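Agmatine N-acetyltransferase (Drosophila melanogaster, PDB 7CIW) transfers the acetyl group of acetyl-CoA to agmatine, and probably acylates arylalkylamines such as serotonin and dopamine as well, as a GNAT-family enzyme. Local coordinates at residues R93-G98 with S102-L107; S108-A113 with E207-F212. The protein carries 1 engineered substitution. All blocks are in the same frame, centred on the assembly; numbering follows the deposited sequence.

Contact 1 (R93-G98 with S102-L107)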
loop_
_atom_site.group_PDB
_atom_site.type_symbol
_atom_site.label_atom_id
_atom_site.label_comp_id
_atom_site.label_asym_id
_atom_site.label_seq_id
_atom_site.Cartn_x
_atom_site.Cartn_y
_atom_site.Cartn_z
ATOM N N ARG A 93 1.650 16.972 -8.138
ATOM C CA ARG A 93 1.719 18.000 -9.174
ATOM C C ARG A 93 2.503 17.515 -10.389
ATOM O O ARG A 93 2.082 17.733 -11.532
ATOM C CB ARG A 93 2.343 19.282 -8.616
ATOM C CG ARG A 93 3.066 20.101 -9.678
ATOM C CD ARG A 93 3.167 21.587 -9.334
ATOM N NE ARG A 93 3.925 21.867 -8.114
ATOM C CZ ARG A 93 5.223 21.618 -7.950
ATOM N NH1 ARG A 93 5.932 21.064 -8.926
ATOM N NH2 ARG A 93 5.817 21.921 -6.801
ATOM N N LYS A 94 3.638 16.851 -10.164
ATOM C CA LYS A 94 4.466 16.408 -11.284
ATOM C C LYS A 94 3.675 15.545 -12.259
ATOM O O LYS A 94 3.858 15.647 -13.479
ATOM C CB LYS A 94 5.686 15.640 -10.778
ATOM C CG LYS A 94 6.602 15.182 -11.908
ATOM C CD LYS A 94 7.588 14.122 -11.467
ATOM C CE LYS A 94 8.296 14.512 -10.188
ATOM N NZ LYS A 94 9.440 13.590 -9.908
ATOM N N TYR A 95 2.781 14.703 -11.750
ATOM C CA TYR A 95 2.094 13.725 -12.578
ATOM C C TYR A 95 0.641 14.080 -12.829
ATOM O O TYR A 95 -0.076 13.279 -13.431
ATOM C CB TYR A 95 2.200 12.338 -11.941
ATOM C CG TYR A 95 3.604 11.795 -11.976
ATOM C CD1 TYR A 95 4.159 11.344 -13.164
ATOM C CD2 TYR A 95 4.385 11.756 -10.828
ATOM C CE1 TYR A 95 5.449 10.855 -13.206
ATOM C CE2 TYR A 95 5.679 11.267 -10.863
ATOM C CZ TYR A 95 6.203 10.820 -12.057
ATOM O OH TYR A 95 7.490 10.337 -12.101
ATOM N N ALA A 96 0.198 15.266 -12.400
ATOM C CA ALA A 96 -1.187 15.673 -12.586
ATOM C C ALA A 96 -1.579 15.584 -14.056
ATOM O O ALA A 96 -0.814 15.965 -14.946
ATOM C CB ALA A 96 -1.389 17.098 -12.069
ATOM N N GLY A 97 -2.763 15.049 -14.304
ATOM C CA GLY A 97 -3.281 14.899 -15.651
ATOM C C GLY A 97 -3.436 13.471 -16.120
ATOM O O GLY A 97 -4.108 13.239 -17.133
ATOM N N GLY A 98 -2.837 12.505 -15.425
ATOM C CA GLY A 98 -2.935 11.113 -15.794
ATOM C C GLY A 98 -3.523 10.282 -14.668
ATOM O O GLY A 98 -3.904 10.794 -13.610
ATOM N N SER A 102 -4.046 11.312 -10.707
ATOM C CA SER A 102 -5.288 11.244 -9.939
ATOM C C SER A 102 -5.108 10.420 -8.668
ATOM O O SER A 102 -5.576 10.808 -7.587
ATOM C CB SER A 102 -6.404 10.651 -10.800
ATOM O OG SER A 102 -6.747 11.515 -11.865
ATOM N N ILE A 103 -4.423 9.283 -8.783
ATOM C CA ILE A 103 -4.177 8.443 -7.616
ATOM C C ILE A 103 -3.290 9.183 -6.616
ATOM O O ILE A 103 -3.569 9.215 -5.409
ATOM C CB ILE A 103 -3.563 7.101 -8.062
ATOM C CG1 ILE A 103 -4.570 6.326 -8.929
ATOM C CG2 ILE A 103 -3.067 6.284 -6.865
ATOM C CD1 ILE A 103 -4.063 4.994 -9.469
ATOM N N LEU A 104 -2.225 9.820 -7.105
ATOM C CA LEU A 104 -1.340 10.567 -6.217
ATOM C C LEU A 104 -2.047 11.741 -5.555
ATOM O O LEU A 104 -1.752 12.069 -4.403
ATOM C CB LEU A 104 -0.123 11.074 -6.979
ATOM C CG LEU A 104 1.061 10.113 -7.030
ATOM C CD1 LEU A 104 2.125 10.686 -7.945
ATOM C CD2 LEU A 104 1.619 9.848 -5.638
ATOM N N HIS A 105 -2.981 12.393 -6.252
ATOM C CA HIS A 105 -3.649 13.519 -5.603
ATOM C C HIS A 105 -4.498 13.054 -4.422
ATOM O O HIS A 105 -4.537 13.724 -3.381
ATOM C CB HIS A 105 -4.475 14.309 -6.615
ATOM C CG HIS A 105 -3.706 15.418 -7.267
ATOM N ND1 HIS A 105 -3.041 15.263 -8.465
ATOM C CD2 HIS A 105 -3.472 16.692 -6.871
ATOM C CE1 HIS A 105 -2.452 16.401 -8.789
ATOM N NE2 HIS A 105 -2.695 17.284 -7.838
ATOM N N LEU A 106 -5.135 11.882 -4.530
ATOM C CA LEU A 106 -5.838 11.342 -3.368
ATOM C C LEU A 106 -4.851 10.938 -2.275
ATOM O O LEU A 106 -5.017 11.307 -1.105
ATOM C CB LEU A 106 -6.716 10.154 -3.763
ATOM C CG LEU A 106 -7.491 9.611 -2.555
ATOM C CD1 LEU A 106 -8.960 9.441 -2.871
ATOM C CD2 LEU A 106 -6.893 8.318 -1.970
ATOM N N LEU A 107 -3.809 10.189 -2.636
ATOM C CA LEU A 107 -2.857 9.735 -1.625
ATOM C C LEU A 107 -2.174 10.910 -0.935
ATOM O O LEU A 107 -1.869 10.854 0.267
ATOM C CB LEU A 107 -1.826 8.811 -2.271
ATOM C CG LEU A 107 -2.378 7.450 -2.702
ATOM C CD1 LEU A 107 -1.304 6.638 -3.429
ATOM C CD2 LEU A 107 -2.918 6.678 -1.509
#

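Contact 2 (S108-A113 with E207-F212)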
loop_
_atom_site.group_PDB
_atom_site.type_symbol
_atom_site.label_atom_id
_atom_site.label_comp_id
_atom_site.label_asym_id
_atom_site.label_seq_id
_atom_site.Cartn_x
_atom_site.Cartn_y
_atom_site.Cartn_z
ATOM N N SER A 108 -1.927 11.989 -1.675
ATOM C CA SER A 108 -1.278 13.149 -1.078
ATOM C C SER A 108 -2.224 13.879 -0.136
ATOM O O SER A 108 -1.803 14.356 0.923
ATOM C CB SER A 108 -0.772 14.086 -2.178
ATOM O OG SER A 108 -0.299 15.321 -1.658
ATOM N N ALA A 109 -3.506 13.987 -0.506
ATOM C CA ALA A 109 -4.475 14.552 0.426
ATOM C C ALA A 109 -4.492 13.776 1.736
ATOM O O ALA A 109 -4.552 14.371 2.817
ATOM C CB ALA A 109 -5.870 14.581 -0.201
ATOM N N VAL A 110 -4.409 12.444 1.658
ATOM C CA VAL A 110 -4.417 11.619 2.862
ATOM C C VAL A 110 -3.131 11.804 3.666
ATOM O O VAL A 110 -3.157 11.863 4.901
ATOM C CB VAL A 110 -4.636 10.146 2.469
ATOM C CG1 VAL A 110 -4.460 9.247 3.666
ATOM C CG2 VAL A 110 -6.024 9.976 1.831
ATOM N N GLU A 111 -1.985 11.883 2.990
ATOM C CA GLU A 111 -0.725 12.072 3.707
ATOM C C GLU A 111 -0.707 13.409 4.440
ATOM O O GLU A 111 -0.243 13.499 5.582
ATOM C CB GLU A 111 0.451 11.970 2.734
ATOM C CG GLU A 111 1.804 12.325 3.338
ATOM C CD GLU A 111 2.309 11.253 4.288
ATOM O OE1 GLU A 111 2.053 10.063 4.009
ATOM O OE2 GLU A 111 2.928 11.600 5.322
ATOM N N THR A 112 -1.234 14.459 3.808
ATOM C CA THR A 112 -1.307 15.756 4.473
ATOM C C THR A 112 -2.218 15.695 5.690
ATOM O O THR A 112 -1.909 16.278 6.736
ATOM C CB THR A 112 -1.812 16.813 3.494
ATOM O OG1 THR A 112 -0.819 17.038 2.490
ATOM C CG2 THR A 112 -2.112 18.116 4.221
ATOM N N ALA A 113 -3.338 14.971 5.577
ATOM C CA ALA A 113 -4.282 14.897 6.686
ATOM C C ALA A 113 -3.753 14.036 7.827
ATOM O O ALA A 113 -4.038 14.324 8.998
ATOM C CB ALA A 113 -5.623 14.348 6.190
ATOM N N GLU A 207 -16.092 2.572 0.091
ATOM C CA GLU A 207 -16.621 3.925 0.106
ATOM C C GLU A 207 -15.622 4.972 0.565
ATOM O O GLU A 207 -15.888 6.165 0.385
ATOM C CB GLU A 207 -17.846 4.012 1.024
ATOM C CG GLU A 207 -18.954 3.052 0.706
ATOM C CD GLU A 207 -20.057 3.128 1.741
ATOM O OE1 GLU A 207 -20.582 4.241 1.963
ATOM O OE2 GLU A 207 -20.390 2.080 2.338
ATOM N N SER A 208 -14.500 4.574 1.161
ATOM C CA SER A 208 -13.576 5.536 1.749
ATOM C C SER A 208 -12.179 4.940 1.789
ATOM O O SER A 208 -12.007 3.721 1.708
ATOM C CB SER A 208 -13.996 5.906 3.167
ATOM O OG SER A 208 -13.965 4.739 3.977
ATOM N N VAL A 209 -11.179 5.809 1.923
ATOM C CA VAL A 209 -9.834 5.377 2.278
ATOM C C VAL A 209 -9.671 5.603 3.775
ATOM O O VAL A 209 -9.878 6.714 4.284
ATOM C CB VAL A 209 -8.748 6.100 1.452
ATOM C CG1 VAL A 209 -8.962 7.608 1.416
ATOM C CG2 VAL A 209 -7.325 5.736 1.951
ATOM N N GLN A 210 -9.341 4.537 4.489
ATOM C CA GLN A 210 -9.204 4.558 5.940
ATOM C C GLN A 210 -7.744 4.305 6.283
ATOM O O GLN A 210 -7.219 3.228 5.985
ATOM C CB GLN A 210 -10.087 3.495 6.581
ATOM C CG GLN A 210 -11.562 3.684 6.304
ATOM C CD GLN A 210 -12.364 2.567 6.890
ATOM O OE1 GLN A 210 -12.744 2.625 8.052
ATOM N NE2 GLN A 210 -12.602 1.525 6.104
ATOM N N THR A 211 -7.102 5.282 6.914
ATOM C CA THR A 211 -5.693 5.154 7.259
ATOM C C THR A 211 -5.549 4.616 8.674
ATOM O O THR A 211 -6.149 5.152 9.610
ATOM C CB THR A 211 -4.987 6.497 7.124
ATOM O OG1 THR A 211 -5.094 6.929 5.765
ATOM C CG2 THR A 211 -3.502 6.368 7.478
ATOM N N PHE A 212 -4.749 3.560 8.817
ATOM C CA PHE A 212 -4.501 2.908 10.095
ATOM C C PHE A 212 -3.013 2.963 10.419
ATOM O O PHE A 212 -2.164 2.983 9.518
ATOM C CB PHE A 212 -4.935 1.444 10.065
ATOM C CG PHE A 212 -6.424 1.230 10.019
ATOM C CD1 PHE A 212 -7.128 1.311 8.820
ATOM C CD2 PHE A 212 -7.108 0.887 11.172
ATOM C CE1 PHE A 212 -8.492 1.076 8.787
ATOM C CE2 PHE A 212 -8.468 0.657 11.147
ATOM C CZ PHE A 212 -9.163 0.755 9.955
#

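Contact 1 (R93-G98 with S102-L107)
Tyr-95 and Leu-104 face each other where helix 84-95 gives way to helix 99-114, their CA atoms 7.9 Å apart, and a type II beta turn from Tyr-95 to Gly-98 brings the chain round between them. The third residue of that turn, Gly-97, takes a positive phi of 114°, at which a CB would be pressed against the carbonyl oxygen of Ala-96. Gly-98 then serves as N-cap residue of the second helix: its O accepts the backbone N-H of Ser-102 at 3.0 Å, the donor tilted modestly from the carbonyl plane. This is a tight connection between two consecutive helices of the GNAT fold, and its second helix carries Ile-103 into the pocket that holds N-acetylagmatine.

On one side of the corner CD1 of Leu-104 lies 3.8 Å from CD2 of Tyr-95, the two side chains meeting at a slant. With CG opposite its own carbonyl carbon (chi1 -69°), the ring of Tyr-95 turns its CD2 to that methyl, and it also meets the ring of Trp-100, while Leu-104 packs on Met-88 and Ala-92 of the first helix. His-105 reaches back to the turn, where CB of Ala-96 sits at the edge of the imidazole, near its plane, 3.5 Å from CE1. The neighbouring ND1 is hydrogen-bonded to the backbone O of Gly-101, one turn earlier in the same helix, which limits rotation of the ring.

Contact 2 (S108-A113 with E207-F212)
Val-110 points from helix 99-114 at the strand 208-215, and its two methyl groups divide the work between Val-209 and Thr-211. The contact belongs to the alpha/beta core of the GNAT fold, in which helices pack against a mixed, largely antiparallel sheet; here the strand lies between 161-166 and 181-187 and is antiparallel to both. The helix and strand approach with the CA atoms of Val-110 and Thr-211 7.9 Å apart, and the side chains of Val-110, Val-209 and Thr-211 all leave their backbones toward the opposing segment.

CG2 of Val-110 and CG1 of Val-209 meet tip to tip at 3.8 Å, methyl against methyl. On Val-209 the touching branch stands between the backbone N and the carbonyl carbon (chi1 48°), with CG2 opposite the N. The second pairing has a different character, for Val-110 and Thr-211 run past one another in opposite senses, so that a methyl lies alongside a hydroxyl. The hydroxyl finds its polar partner elsewhere: OG1 of Thr-211 is hydrogen-bonded to OD1 of Asp-165, a residue seen to bind CoA. Asp-165 also touches Val-110 and Val-209, which places the apolar pair directly beside this polar link between neighbouring strands. Thr-211 has OG1 opposite its carbonyl carbon (chi1 -61°), a rotation that presents the oxygen to CG1 of Val-110 at a close 3.2 Å.

How the contacts relate
Contacts 1 and 2 sit on successive turns of helix 99-114, each facing a different neighbour. Contact 1 comes first along the chain and closes before contact 2 opens: it joins the start of this helix to the preceding helix 84-95 at the surface, whereas contact 2 joins its later turns to strand 208-215, 94 residues further on, in the buried core. Their centres lie 14 Å apart, and they touch where CD2 of Leu-106 packs 4.0 Å from CG1 of Val-209. The helix thus ties a local corner at the surface to a strand near the C-terminus, with bound N-acetylagmatine and coenzyme A each about 7 Å from the side chain of Val-209.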